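Local coordinates for Slr1951 protein (Synechocystis sp., PDB 3HX1), which is of unknown function but carries a forkhead-associated (FHA) domain, a fold that in many relatives binds phosphothreonine-containing peptides, at residues E11-I16 and E24-E29; F31-R36 and H53-R58; L84-K89 and D100-G105; H94-G99 and V110-R115. All coordinates share one frame; numbering follows the deposited sequence.

Contact 1 of 4, residues E11-I16 and E24-E29; sequences EHILII and EVLLTE
I13 and I15 meet E24 on one face of an antiparallel strand pair. From its CB the E24 side chain runs alongside I15. Its CG lies 3.8 Å from I15 CG1 and equally close to I13 CG2. The chain is then extended (chi2 178°), which sends CD on, anti to CA, past I13 CG2. At the tip, OE1 is 3.7 Å from I13 CG2, and OE2 sits more loosely by I15 CG1. The aliphatic part thus packs on the two isoleucines, while OE1 makes a salt bridge with R115 of strand 109-115. On the same face L26 reaches I13 through its CD1. The E11 side chain crosses L26 at about a right angle, with OE1 3.5 Å from L26 CD1.

On the opposite face L14, V25 and L27 pack together beside H12, whose CB lies 3.6 Å from L27 CB. Separately, I16 CD1 touches V25 CG2 at 3.5 Å. I42 of strand 42-43 covers L14, I16 and L27.

The backbones join through L14 N to V25 O, 2.8 Å and nearly straight at 174°. V25 N returns to L14 O, and L27 N bonds to H12 O. One water accepts from H12 N and donates to L27 O. The pair 11-18 and 21-27 is a beta hairpin, with 21-27 as an outermost strand of the six-stranded sheet in the FHA beta sandwich.

Contact 2 of 4, residues F31-R36 and H53-R58; sequences FYTIGR and HAVLVR
H53 and A54 both face I34 across the strands. This is a classic beta bulge in the second sheet of the FHA sandwich. A54 N bonds to I34 O at 3.2 Å. H53 N also approaches I34 O, but at a distance too short to be trusted. Beyond the bulge the antiparallel pairing is regular. I34 N donates to A54 O from 35° above the carbonyl plane. Y32 and L56 exchange two bonds, L56 N to Y32 O at 2.8 Å and Y32 N to L56 O.

The bulge lies beside the FHA signature. G35 and R36 match its GR motif, and H53 closes its SxxH motif, which opens at S50. The H53 ring is bound at both nitrogens, ND1 by S50 N and NE2 to G83 O. It probably holds together loops that in relatives form the phosphopeptide site.

On one face the F31 ring spans two valines. CG is anti to the backbone N (chi1 -177°), beside the carbonyl carbon, and from there the ring reaches over to the valines of the partner strand, oblique to both. CD1 is 3.7 Å from V57 CG1, and CZ is 3.7 Å from V55 CG1. The other face turns to the core. There Y32 CB packs on L56 CB, and the Y32 hydroxyl bonds to E29 N. Further along, I34 CD1 lies 3.5 Å from L56 CD1.

Contact 3 of 4, residues L84-K89 and D100-G105; sequences LMINGK and DEIVMG
L84 packs its CB on I102 CG2, 3.9 Å away. Its CD2 has only a loose approach to M104 CB. The leucine also touches H53, and I70 and D72 of strand 68-72, so it belongs to the interior between the sheets.

M85, present as selenomethionine, carries the backbone pairing. M85 N donates to V103 O at 2.9 Å. V103 N returns to M85 O at 2.8 Å, in the carbonyl plane but bent at its hydrogen (134°). The M85 and V103 side chains lie side by side and point the same way. The M85 chain bends at its last torsion (chi3 81°), which brings CE to V103 CG1 at 3.8 Å.

I86 turns to the face shared with I102. The two run alongside each other, and I86 CD1 reaches I102 CG1 at 3.5 Å. V91 also touches I86.

N87 and G88 follow, both with positive phi. They form the middle of a type I' turn from I86 to K89. I86 N bonds to K89 O, and K89 N to I86 O. The turn sends the chain back into strand 89-91. This is a tight beta hairpin at one end of the six-stranded sheet of the FHA sandwich, with strand 101-103 on its inner side.

Contact 4 of 4, residues H94-G99 and V110-R115; sequences HIIQTG and VRYEYR
I96 and T98 meet different parts of Y112. I96 comes to the base of the ring, with CG2 packed on Y112 CB and CG. The two side chains cross obliquely. T98 sits at the ring edge, near its plane, with its CA 3.3 Å from Y112 CD1. T98 OG1, anti to the backbone N (chi1 -175°), accepts from Y114 N at 2.9 Å, with E113 CA 3.3 Å from the same oxygen. G99 N bonds to Y112 O at 2.8 Å, coming from above the carbonyl plane. G99 has a positive phi (113°) that suits glycine.

Along strand 109-115, E113 forms a salt-bridge network with two arginines. R111 NH1 meets E113 OE2 on its anti lone pair at 2.7 Å. R115 NH2 makes the second salt bridge, to OE1 from above the carboxylate plane.

Segment 94-99 leaves strand 93-95, which pairs with strand 68-72 in one sheet. Strand 109-115 lies between strands 11-18 and 101-103 in the other. H12 of 11-18 stacks on the Y114 ring.

Overall arrangement
The contacts span both sheets of an FHA beta sandwich. Contacts 1 and 3 lie in the six-stranded sheet, on opposite sides of the chain centre, with centres about 17 Å apart. Contact 4 sits between them, its centre about 9 Å from that of contact 1 and about 12 Å from that of contact 3. Between contacts 3 and 4, I102 N bonds to V110 O at 2.9 Å. Contact 2, in the second sheet, meets contact 4 through L56 CD2 and I96 CD1, 3.4 Å apart, and contact 3 where H53 packs on L84. R58 NH1 reaches T28 O of contact 1. By analogy with relatives, loops at the G35 end of contact 2 probably form a phosphopeptide site.

Contact 1 of 4, residues E11-I16 and E24-E29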
loop_
_atom_site.group_PDB
_atom_site.type_symbol
_atom_site.label_atom_id
_atom_site.label_comp_id
_atom_site.label_asym_id
_atom_site.label_seq_id
_atom_site.Cartn_x
_atom_site.Cartn_y
_atom_site.Cartn_z
ATOM N N GLU A 11 16.720 -3.331 -1.979
ATOM C CA GLU A 11 15.476 -4.098 -1.931
ATOM C C GLU A 11 14.260 -3.222 -1.631
ATOM O O GLU A 11 14.380 -2.171 -0.995
ATOM C CB GLU A 11 15.586 -5.228 -0.897
ATOM C CG GLU A 11 16.267 -4.841 0.417
ATOM C CD GLU A 11 16.374 -6.014 1.390
ATOM O OE1 GLU A 11 16.242 -7.174 0.943
ATOM O OE2 GLU A 11 16.602 -5.779 2.596
ATOM N N HIS A 12 13.097 -3.666 -2.106
ATOM C CA HIS A 12 11.834 -2.949 -1.931
ATOM C C HIS A 12 11.229 -3.243 -0.570
ATOM O O HIS A 12 10.807 -4.374 -0.308
ATOM C CB HIS A 12 10.851 -3.359 -3.028
ATOM C CG HIS A 12 11.367 -3.117 -4.413
ATOM N ND1 HIS A 12 11.554 -1.853 -4.924
ATOM C CD2 HIS A 12 11.772 -3.979 -5.377
ATOM C CE1 HIS A 12 12.052 -1.943 -6.147
ATOM N NE2 HIS A 12 12.194 -3.219 -6.444
ATOM N N ILE A 13 11.179 -2.223 0.288
ATOM C CA ILE A 13 10.640 -2.376 1.635
ATOM C C ILE A 13 9.409 -1.520 1.876
ATOM O O ILE A 13 9.392 -0.327 1.566
ATOM C CB ILE A 13 11.686 -2.006 2.708
ATOM C CG1 ILE A 13 12.899 -2.935 2.612
ATOM C CG2 ILE A 13 11.067 -2.105 4.090
ATOM C CD1 ILE A 13 12.562 -4.405 2.717
ATOM N N LEU A 14 8.385 -2.136 2.455
ATOM C CA LEU A 14 7.144 -1.443 2.751
ATOM C C LEU A 14 6.955 -1.334 4.268
ATOM O O LEU A 14 6.767 -2.355 4.941
ATOM C CB LEU A 14 5.971 -2.218 2.138
ATOM C CG LEU A 14 4.760 -1.406 1.685
ATOM C CD1 LEU A 14 5.209 -0.380 0.648
ATOM C CD2 LEU A 14 3.699 -2.325 1.101
ATOM N N ILE A 15 7.018 -0.113 4.805
ATOM C CA ILE A 15 6.811 0.088 6.237
ATOM C C ILE A 15 5.318 0.328 6.469
ATOM O O ILE A 15 4.768 1.370 6.095
ATOM C CB ILE A 15 7.604 1.298 6.784
ATOM C CG1 ILE A 15 9.098 1.107 6.527
ATOM C CG2 ILE A 15 7.351 1.463 8.284
ATOM C CD1 ILE A 15 9.526 1.522 5.146
ATOM N N ILE A 16 4.665 -0.643 7.089
ATOM C CA ILE A 16 3.236 -0.560 7.348
ATOM C C ILE A 16 2.905 -0.181 8.785
ATOM O O ILE A 16 3.446 -0.752 9.736
ATOM C CB ILE A 16 2.553 -1.907 7.023
ATOM C CG1 ILE A 16 2.784 -2.247 5.548
ATOM C CG2 ILE A 16 1.058 -1.838 7.353
ATOM C CD1 ILE A 16 2.444 -3.656 5.190
ATOM N N GLU A 24 7.635 -4.078 8.976
ATOM C CA GLU A 24 8.194 -4.028 7.630
ATOM C C GLU A 24 7.908 -5.271 6.792
ATOM O O GLU A 24 7.903 -6.394 7.292
ATOM C CB GLU A 24 9.702 -3.780 7.692
ATOM C CG GLU A 24 10.078 -2.310 7.766
ATOM C CD GLU A 24 11.579 -2.092 7.877
ATOM O OE1 GLU A 24 12.350 -2.952 7.401
ATOM O OE2 GLU A 24 11.989 -1.049 8.427
ATOM N N VAL A 25 7.658 -5.040 5.508
ATOM C CA VAL A 25 7.367 -6.093 4.553
ATOM C C VAL A 25 8.330 -5.950 3.390
ATOM O O VAL A 25 8.599 -4.838 2.920
ATOM C CB VAL A 25 5.936 -5.964 4.007
ATOM C CG1 VAL A 25 5.686 -7.018 2.950
ATOM C CG2 VAL A 25 4.942 -6.097 5.135
ATOM N N LEU A 26 8.861 -7.072 2.925
ATOM C CA LEU A 26 9.777 -7.044 1.797
ATOM C C LEU A 26 8.921 -7.288 0.571
ATOM O O LEU A 26 8.170 -8.265 0.527
ATOM C CB LEU A 26 10.817 -8.147 1.936
ATOM C CG LEU A 26 11.769 -8.248 0.753
ATOM C CD1 LEU A 26 12.709 -7.054 0.763
ATOM C CD2 LEU A 26 12.546 -9.555 0.840
ATOM N N LEU A 27 8.999 -6.390 -0.406
ATOM C CA LEU A 27 8.212 -6.540 -1.627
ATOM C C LEU A 27 9.002 -7.392 -2.612
ATOM O O LEU A 27 10.047 -6.982 -3.119
ATOM C CB LEU A 27 7.894 -5.171 -2.211
ATOM C CG LEU A 27 6.419 -4.772 -2.143
ATOM C CD1 LEU A 27 5.794 -5.200 -0.837
ATOM C CD2 LEU A 27 6.318 -3.267 -2.326
ATOM N N THR A 28 8.481 -8.583 -2.874
ATOM C CA THR A 28 9.142 -9.557 -3.730
ATOM C C THR A 28 8.406 -9.900 -5.017
ATOM O O THR A 28 9.030 -10.134 -6.053
ATOM C CB THR A 28 9.363 -10.875 -2.921
ATOM O OG1 THR A 28 10.514 -10.739 -2.077
ATOM C CG2 THR A 28 9.530 -12.066 -3.844
ATOM N N GLU A 29 7.081 -9.936 -4.950
ATOM C CA GLU A 29 6.280 -10.316 -6.105
ATOM C C GLU A 29 5.908 -9.218 -7.097
ATOM O O GLU A 29 6.198 -8.040 -6.892
ATOM C CB GLU A 29 5.009 -11.032 -5.633
ATOM C CG GLU A 29 5.271 -12.322 -4.852
ATOM C CD GLU A 29 6.162 -13.295 -5.612
ATOM O OE1 GLU A 29 5.771 -13.719 -6.721
ATOM O OE2 GLU A 29 7.256 -13.629 -5.105
HETATM O O HOH W 1 12.664 -6.561 -3.016
#

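Contact 2 of 4, residues F31-R36 and H53-R58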
loop_
_atom_site.group_PDB
_atom_site.type_symbol
_atom_site.label_atom_id
_atom_site.label_comp_id
_atom_site.label_asym_id
_atom_site.label_seq_id
_atom_site.Cartn_x
_atom_site.Cartn_y
_atom_site.Cartn_z
ATOM N N PHE A 31 2.604 -8.729 -8.280
ATOM C CA PHE A 31 1.289 -8.184 -7.990
ATOM C C PHE A 31 0.977 -8.443 -6.516
ATOM O O PHE A 31 1.281 -9.510 -5.984
ATOM C CB PHE A 31 0.263 -8.880 -8.886
ATOM C CG PHE A 31 -1.137 -8.358 -8.746
ATOM C CD1 PHE A 31 -1.570 -7.267 -9.489
ATOM C CD2 PHE A 31 -2.032 -8.979 -7.886
ATOM C CE1 PHE A 31 -2.879 -6.805 -9.380
ATOM C CE2 PHE A 31 -3.341 -8.524 -7.769
ATOM C CZ PHE A 31 -3.766 -7.435 -8.519
ATOM N N TYR A 32 0.381 -7.457 -5.856
ATOM C CA TYR A 32 0.027 -7.590 -4.450
ATOM C C TYR A 32 -1.289 -6.888 -4.184
ATOM O O TYR A 32 -1.447 -5.724 -4.539
ATOM C CB TYR A 32 1.080 -6.931 -3.562
ATOM C CG TYR A 32 2.354 -7.702 -3.335
ATOM C CD1 TYR A 32 2.365 -8.875 -2.579
ATOM C CD2 TYR A 32 3.572 -7.215 -3.810
ATOM C CE1 TYR A 32 3.563 -9.535 -2.289
ATOM C CE2 TYR A 32 4.773 -7.864 -3.527
ATOM C CZ TYR A 32 4.766 -9.024 -2.768
ATOM O OH TYR A 32 5.962 -9.649 -2.480
ATOM N N THR A 33 -2.243 -7.582 -3.574
ATOM C CA THR A 33 -3.499 -6.930 -3.226
ATOM C C THR A 33 -3.267 -6.462 -1.803
ATOM O O THR A 33 -2.488 -7.068 -1.065
ATOM C CB THR A 33 -4.711 -7.881 -3.248
ATOM O OG1 THR A 33 -4.438 -9.031 -2.438
ATOM C CG2 THR A 33 -5.023 -8.310 -4.670
ATOM N N ILE A 34 -3.930 -5.386 -1.415
ATOM C CA ILE A 34 -3.752 -4.839 -0.084
ATOM C C ILE A 34 -5.098 -4.539 0.535
ATOM O O ILE A 34 -5.994 -4.019 -0.137
ATOM C CB ILE A 34 -2.949 -3.536 -0.155
ATOM C CG1 ILE A 34 -1.571 -3.809 -0.759
ATOM C CG2 ILE A 34 -2.827 -2.925 1.220
ATOM C CD1 ILE A 34 -0.785 -2.555 -1.044
ATOM N N GLY A 35 -5.246 -4.855 1.820
ATOM C CA GLY A 35 -6.508 -4.595 2.484
ATOM C C GLY A 35 -6.571 -5.167 3.880
ATOM O O GLY A 35 -5.614 -5.787 4.343
ATOM N N ARG A 36 -7.708 -4.970 4.542
ATOM C CA ARG A 36 -7.905 -5.447 5.905
ATOM C C ARG A 36 -8.322 -6.916 6.016
ATOM O O ARG A 36 -8.254 -7.504 7.097
ATOM C CB ARG A 36 -8.954 -4.582 6.614
ATOM C CG ARG A 36 -10.397 -4.793 6.169
ATOM C CD ARG A 36 -11.333 -4.175 7.202
ATOM N NE ARG A 36 -12.742 -4.429 6.934
ATOM C CZ ARG A 36 -13.596 -3.507 6.494
ATOM N NH1 ARG A 36 -13.181 -2.266 6.273
ATOM N NH2 ARG A 36 -14.870 -3.818 6.282
ATOM N N HIS A 53 -8.251 -2.894 -0.428
ATOM C CA HIS A 53 -8.154 -1.456 -0.667
ATOM C C HIS A 53 -7.403 -1.021 -1.923
ATOM O O HIS A 53 -7.719 0.011 -2.515
ATOM C CB HIS A 53 -7.506 -0.803 0.552
ATOM C CG HIS A 53 -7.866 0.637 0.725
ATOM N ND1 HIS A 53 -8.853 1.058 1.594
ATOM C CD2 HIS A 53 -7.364 1.758 0.146
ATOM C CE1 HIS A 53 -8.942 2.378 1.548
ATOM N NE2 HIS A 53 -8.049 2.825 0.678
ATOM N N ALA A 54 -6.399 -1.786 -2.329
ATOM C CA ALA A 54 -5.643 -1.410 -3.503
ATOM C C ALA A 54 -4.802 -2.560 -4.031
ATOM O O ALA A 54 -4.888 -3.682 -3.530
ATOM C CB ALA A 54 -4.755 -0.231 -3.164
ATOM N N VAL A 55 -4.002 -2.271 -5.056
ATOM C CA VAL A 55 -3.110 -3.264 -5.639
ATOM C C VAL A 55 -1.769 -2.640 -6.017
ATOM O O VAL A 55 -1.680 -1.451 -6.317
ATOM C CB VAL A 55 -3.716 -3.919 -6.896
ATOM C CG1 VAL A 55 -5.007 -4.618 -6.541
ATOM C CG2 VAL A 55 -3.941 -2.866 -7.969
ATOM N N LEU A 56 -0.730 -3.466 -5.992
ATOM C CA LEU A 56 0.624 -3.055 -6.325
ATOM C C LEU A 56 1.090 -3.912 -7.481
ATOM O O LEU A 56 1.096 -5.142 -7.383
ATOM C CB LEU A 56 1.563 -3.285 -5.140
ATOM C CG LEU A 56 1.389 -2.396 -3.914
ATOM C CD1 LEU A 56 2.274 -2.911 -2.801
ATOM C CD2 LEU A 56 1.743 -0.959 -4.270
ATOM N N VAL A 57 1.471 -3.273 -8.580
ATOM C CA VAL A 57 1.950 -4.012 -9.733
ATOM C C VAL A 57 3.345 -3.502 -10.063
ATOM O O VAL A 57 3.556 -2.295 -10.201
ATOM C CB VAL A 57 1.021 -3.818 -10.966
ATOM C CG1 VAL A 57 -0.435 -3.955 -10.551
ATOM C CG2 VAL A 57 1.254 -2.461 -11.594
ATOM N N ARG A 58 4.304 -4.415 -10.168
ATOM C CA ARG A 58 5.661 -4.009 -10.492
ATOM C C ARG A 58 5.695 -3.819 -11.996
ATOM O O ARG A 58 5.087 -4.605 -12.726
ATOM C CB ARG A 58 6.645 -5.092 -10.071
ATOM C CG ARG A 58 8.103 -4.643 -10.044
ATOM C CD ARG A 58 8.942 -5.671 -9.304
ATOM N NE ARG A 58 8.712 -7.007 -9.846
ATOM C CZ ARG A 58 9.028 -8.134 -9.216
ATOM N NH1 ARG A 58 9.588 -8.083 -8.013
ATOM N NH2 ARG A 58 8.775 -9.310 -9.785
#

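Contact 3 of 4, residues L84-K89 and D100-G105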
loop_
_atom_site.group_PDB
_atom_site.type_symbol
_atom_site.label_atom_id
_atom_site.label_comp_id
_atom_site.label_asym_id
_atom_site.label_seq_id
_atom_site.Cartn_x
_atom_site.Cartn_y
_atom_site.Cartn_z
ATOM N N LEU A 84 -6.396 6.597 -1.821
ATOM C CA LEU A 84 -4.997 6.682 -1.469
ATOM C C LEU A 84 -4.657 8.161 -1.422
ATOM O O LEU A 84 -4.742 8.861 -2.433
ATOM C CB LEU A 84 -4.158 5.971 -2.530
ATOM C CG LEU A 84 -4.687 4.586 -2.919
ATOM C CD1 LEU A 84 -3.796 3.968 -3.983
ATOM C CD2 LEU A 84 -4.733 3.700 -1.682
HETATM N N MSE A 85 -4.288 8.642 -0.243
HETATM C CA MSE A 85 -3.944 10.045 -0.091
HETATM C C MSE A 85 -2.444 10.211 0.048
HETATM O O MSE A 85 -1.827 9.673 0.961
HETATM C CB MSE A 85 -4.644 10.622 1.126
HETATM C CG MSE A 85 -4.529 12.119 1.248
HETATM SE SE MSE A 85 -5.794 12.716 2.571
HETATM C CE MSE A 85 -4.777 12.312 4.176
ATOM N N ILE A 86 -1.855 10.948 -0.879
ATOM C CA ILE A 86 -0.426 11.186 -0.847
ATOM C C ILE A 86 -0.215 12.689 -0.775
ATOM O O ILE A 86 -0.660 13.435 -1.652
ATOM C CB ILE A 86 0.246 10.597 -2.094
ATOM C CG1 ILE A 86 0.011 9.078 -2.110
ATOM C CG2 ILE A 86 1.724 10.937 -2.099
ATOM C CD1 ILE A 86 0.688 8.341 -3.234
ATOM N N ASN A 87 0.437 13.130 0.294
ATOM C CA ASN A 87 0.686 14.546 0.499
ATOM C C ASN A 87 -0.632 15.319 0.473
ATOM O O ASN A 87 -0.764 16.325 -0.223
ATOM C CB ASN A 87 1.636 15.066 -0.572
ATOM C CG ASN A 87 2.892 14.231 -0.677
ATOM O OD1 ASN A 87 3.802 14.544 -1.441
ATOM N ND2 ASN A 87 2.943 13.153 0.090
ATOM N N GLY A 88 -1.607 14.814 1.228
ATOM C CA GLY A 88 -2.909 15.450 1.343
ATOM C C GLY A 88 -3.874 15.356 0.178
ATOM O O GLY A 88 -5.012 15.808 0.293
ATOM N N LYS A 89 -3.451 14.775 -0.938
ATOM C CA LYS A 89 -4.338 14.680 -2.093
ATOM C C LYS A 89 -4.596 13.256 -2.592
ATOM O O LYS A 89 -3.661 12.458 -2.746
ATOM C CB LYS A 89 -3.792 15.549 -3.230
ATOM C CG LYS A 89 -3.759 17.029 -2.877
ATOM C CD LYS A 89 -3.096 17.880 -3.951
ATOM C CE LYS A 89 -3.063 19.348 -3.544
ATOM N NZ LYS A 89 -2.351 20.194 -4.546
ATOM N N ASP A 100 7.954 7.874 -0.135
ATOM C CA ASP A 100 6.528 8.191 -0.194
ATOM C C ASP A 100 5.734 7.598 0.963
ATOM O O ASP A 100 6.013 6.490 1.421
ATOM C CB ASP A 100 5.908 7.687 -1.501
ATOM C CG ASP A 100 6.273 8.540 -2.689
ATOM O OD1 ASP A 100 6.481 9.761 -2.494
ATOM O OD2 ASP A 100 6.332 7.993 -3.812
ATOM N N GLU A 101 4.743 8.346 1.431
ATOM C CA GLU A 101 3.883 7.883 2.506
ATOM C C GLU A 101 2.452 7.897 1.997
ATOM O O GLU A 101 1.851 8.962 1.856
ATOM C CB GLU A 101 3.966 8.795 3.722
ATOM C CG GLU A 101 2.961 8.411 4.800
ATOM C CD GLU A 101 2.630 9.556 5.739
ATOM O OE1 GLU A 101 2.217 10.630 5.243
ATOM O OE2 GLU A 101 2.774 9.378 6.968
ATOM N N ILE A 102 1.906 6.721 1.714
ATOM C CA ILE A 102 0.542 6.658 1.231
ATOM C C ILE A 102 -0.424 6.540 2.400
ATOM O O ILE A 102 -0.601 5.462 2.962
ATOM C CB ILE A 102 0.323 5.472 0.280
ATOM C CG1 ILE A 102 1.162 5.647 -0.988
ATOM C CG2 ILE A 102 -1.140 5.388 -0.102
ATOM C CD1 ILE A 102 2.379 4.771 -1.041
ATOM N N VAL A 103 -1.034 7.663 2.772
ATOM C CA VAL A 103 -1.993 7.677 3.869
ATOM C C VAL A 103 -3.297 7.137 3.324
ATOM O O VAL A 103 -3.956 7.743 2.472
ATOM C CB VAL A 103 -2.172 9.085 4.441
ATOM C CG1 VAL A 103 -3.267 9.079 5.475
ATOM C CG2 VAL A 103 -0.865 9.539 5.072
HETATM N N MSE A 104 -3.654 5.974 3.842
HETATM C CA MSE A 104 -4.821 5.287 3.375
HETATM C C MSE A 104 -5.987 5.005 4.329
HETATM O O MSE A 104 -6.599 3.924 4.258
HETATM C CB MSE A 104 -4.311 4.025 2.679
HETATM C CG MSE A 104 -3.330 3.109 3.452
HETATM SE SE MSE A 104 -3.680 1.513 2.586
HETATM C CE MSE A 104 -5.384 1.876 3.305
ATOM N N GLY A 105 -6.271 6.015 5.173
ATOM C CA GLY A 105 -7.330 6.010 6.187
ATOM C C GLY A 105 -6.867 6.675 7.503
ATOM O O GLY A 105 -5.657 6.872 7.690
#

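Contact 4 of 4, residues H94-G99 and V110-R115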
loop_
_atom_site.group_PDB
_atom_site.type_symbol
_atom_site.label_atom_id
_atom_site.label_comp_id
_atom_site.label_asym_id
_atom_site.label_seq_id
_atom_site.Cartn_x
_atom_site.Cartn_y
_atom_site.Cartn_z
ATOM N N HIS A 94 -0.316 5.641 -8.623
ATOM C CA HIS A 94 0.889 6.409 -8.370
ATOM C C HIS A 94 2.103 5.499 -8.443
ATOM O O HIS A 94 2.094 4.400 -7.882
ATOM C CB HIS A 94 0.774 7.020 -6.970
ATOM C CG HIS A 94 1.969 7.810 -6.531
ATOM N ND1 HIS A 94 2.151 9.138 -6.863
ATOM C CD2 HIS A 94 3.009 7.478 -5.730
ATOM C CE1 HIS A 94 3.248 9.587 -6.281
ATOM N NE2 HIS A 94 3.788 8.600 -5.586
ATOM N N ILE A 95 3.136 5.940 -9.153
ATOM C CA ILE A 95 4.358 5.152 -9.238
ATOM C C ILE A 95 5.113 5.484 -7.963
ATOM O O ILE A 95 5.658 6.583 -7.811
ATOM C CB ILE A 95 5.195 5.518 -10.481
ATOM C CG1 ILE A 95 4.413 5.129 -11.745
ATOM C CG2 ILE A 95 6.548 4.795 -10.436
ATOM C CD1 ILE A 95 5.216 5.208 -13.028
ATOM N N ILE A 96 5.118 4.527 -7.038
ATOM C CA ILE A 96 5.746 4.694 -5.736
ATOM C C ILE A 96 7.238 4.981 -5.741
ATOM O O ILE A 96 8.051 4.161 -6.176
ATOM C CB ILE A 96 5.492 3.472 -4.856
ATOM C CG1 ILE A 96 4.028 3.057 -4.971
ATOM C CG2 ILE A 96 5.826 3.801 -3.410
ATOM C CD1 ILE A 96 3.664 1.847 -4.147
ATOM N N GLN A 97 7.575 6.161 -5.226
ATOM C CA GLN A 97 8.951 6.627 -5.117
ATOM C C GLN A 97 9.439 6.404 -3.684
ATOM O O GLN A 97 8.671 6.546 -2.730
ATOM C CB GLN A 97 9.017 8.118 -5.445
ATOM C CG GLN A 97 8.356 8.514 -6.760
ATOM C CD GLN A 97 8.984 7.837 -7.964
ATOM O OE1 GLN A 97 10.208 7.722 -8.059
ATOM N NE2 GLN A 97 8.146 7.397 -8.900
ATOM N N THR A 98 10.713 6.064 -3.524
ATOM C CA THR A 98 11.254 5.834 -2.191
ATOM C C THR A 98 11.123 7.088 -1.334
ATOM O O THR A 98 11.643 8.151 -1.679
ATOM C CB THR A 98 12.739 5.411 -2.251
ATOM O OG1 THR A 98 13.200 5.090 -0.934
ATOM C CG2 THR A 98 13.591 6.529 -2.817
ATOM N N GLY A 99 10.415 6.955 -0.220
ATOM C CA GLY A 99 10.221 8.075 0.678
ATOM C C GLY A 99 8.770 8.497 0.711
ATOM O O GLY A 99 8.389 9.379 1.479
ATOM N N VAL A 110 1.301 3.482 4.541
ATOM C CA VAL A 110 2.461 2.678 4.176
ATOM C C VAL A 110 3.544 3.548 3.556
ATOM O O VAL A 110 3.281 4.339 2.642
ATOM C CB VAL A 110 2.119 1.551 3.161
ATOM C CG1 VAL A 110 1.074 0.614 3.744
ATOM C CG2 VAL A 110 1.652 2.143 1.846
ATOM N N ARG A 111 4.760 3.415 4.073
ATOM C CA ARG A 111 5.881 4.163 3.543
ATOM C C ARG A 111 6.666 3.196 2.691
ATOM O O ARG A 111 6.720 2.005 2.990
ATOM C CB ARG A 111 6.776 4.695 4.661
ATOM C CG ARG A 111 6.207 5.880 5.415
ATOM C CD ARG A 111 7.314 6.682 6.088
ATOM N NE ARG A 111 8.295 7.177 5.121
ATOM C CZ ARG A 111 9.553 6.749 5.045
ATOM N NH1 ARG A 111 9.990 5.815 5.881
ATOM N NH2 ARG A 111 10.376 7.253 4.131
ATOM N N TYR A 112 7.262 3.706 1.622
ATOM C CA TYR A 112 8.064 2.870 0.745
ATOM C C TYR A 112 9.517 3.289 0.815
ATOM O O TYR A 112 9.823 4.466 1.016
ATOM C CB TYR A 112 7.572 2.958 -0.702
ATOM C CG TYR A 112 8.503 2.280 -1.688
ATOM C CD1 TYR A 112 9.481 3.012 -2.355
ATOM C CD2 TYR A 112 8.414 0.906 -1.948
ATOM C CE1 TYR A 112 10.350 2.412 -3.262
ATOM C CE2 TYR A 112 9.290 0.290 -2.856
ATOM C CZ TYR A 112 10.253 1.060 -3.512
ATOM O OH TYR A 112 11.098 0.501 -4.445
ATOM N N GLU A 113 10.413 2.321 0.662
ATOM C CA GLU A 113 11.840 2.605 0.704
ATOM C C GLU A 113 12.624 1.650 -0.179
ATOM O O GLU A 113 12.314 0.465 -0.260
ATOM C CB GLU A 113 12.363 2.518 2.142
ATOM C CG GLU A 113 12.200 3.801 2.943
ATOM C CD GLU A 113 12.735 3.676 4.356
ATOM O OE1 GLU A 113 13.855 3.151 4.524
ATOM O OE2 GLU A 113 12.043 4.112 5.299
ATOM N N TYR A 114 13.626 2.180 -0.868
ATOM C CA TYR A 114 14.470 1.361 -1.719
ATOM C C TYR A 114 15.798 1.295 -0.987
ATOM O O TYR A 114 16.723 2.054 -1.265
ATOM C CB TYR A 114 14.638 2.003 -3.094
ATOM C CG TYR A 114 15.179 1.037 -4.123
ATOM C CD1 TYR A 114 14.749 -0.294 -4.144
ATOM C CD2 TYR A 114 16.111 1.443 -5.073
ATOM C CE1 TYR A 114 15.237 -1.188 -5.074
ATOM C CE2 TYR A 114 16.603 0.553 -6.014
ATOM C CZ TYR A 114 16.163 -0.762 -6.005
ATOM O OH TYR A 114 16.679 -1.662 -6.903
ATOM N N ARG A 115 15.853 0.376 -0.031
ATOM C CA ARG A 115 17.008 0.169 0.835
ATOM C C ARG A 115 18.141 -0.634 0.204
ATOM O O ARG A 115 17.898 -1.568 -0.558
ATOM C CB ARG A 115 16.535 -0.519 2.111
ATOM C CG ARG A 115 17.495 -0.475 3.260
ATOM C CD ARG A 115 16.763 -0.962 4.483
ATOM N NE ARG A 115 15.538 -0.193 4.698
ATOM C CZ ARG A 115 14.533 -0.588 5.471
ATOM N NH1 ARG A 115 14.599 -1.755 6.102
ATOM N NH2 ARG A 115 13.475 0.192 5.635
#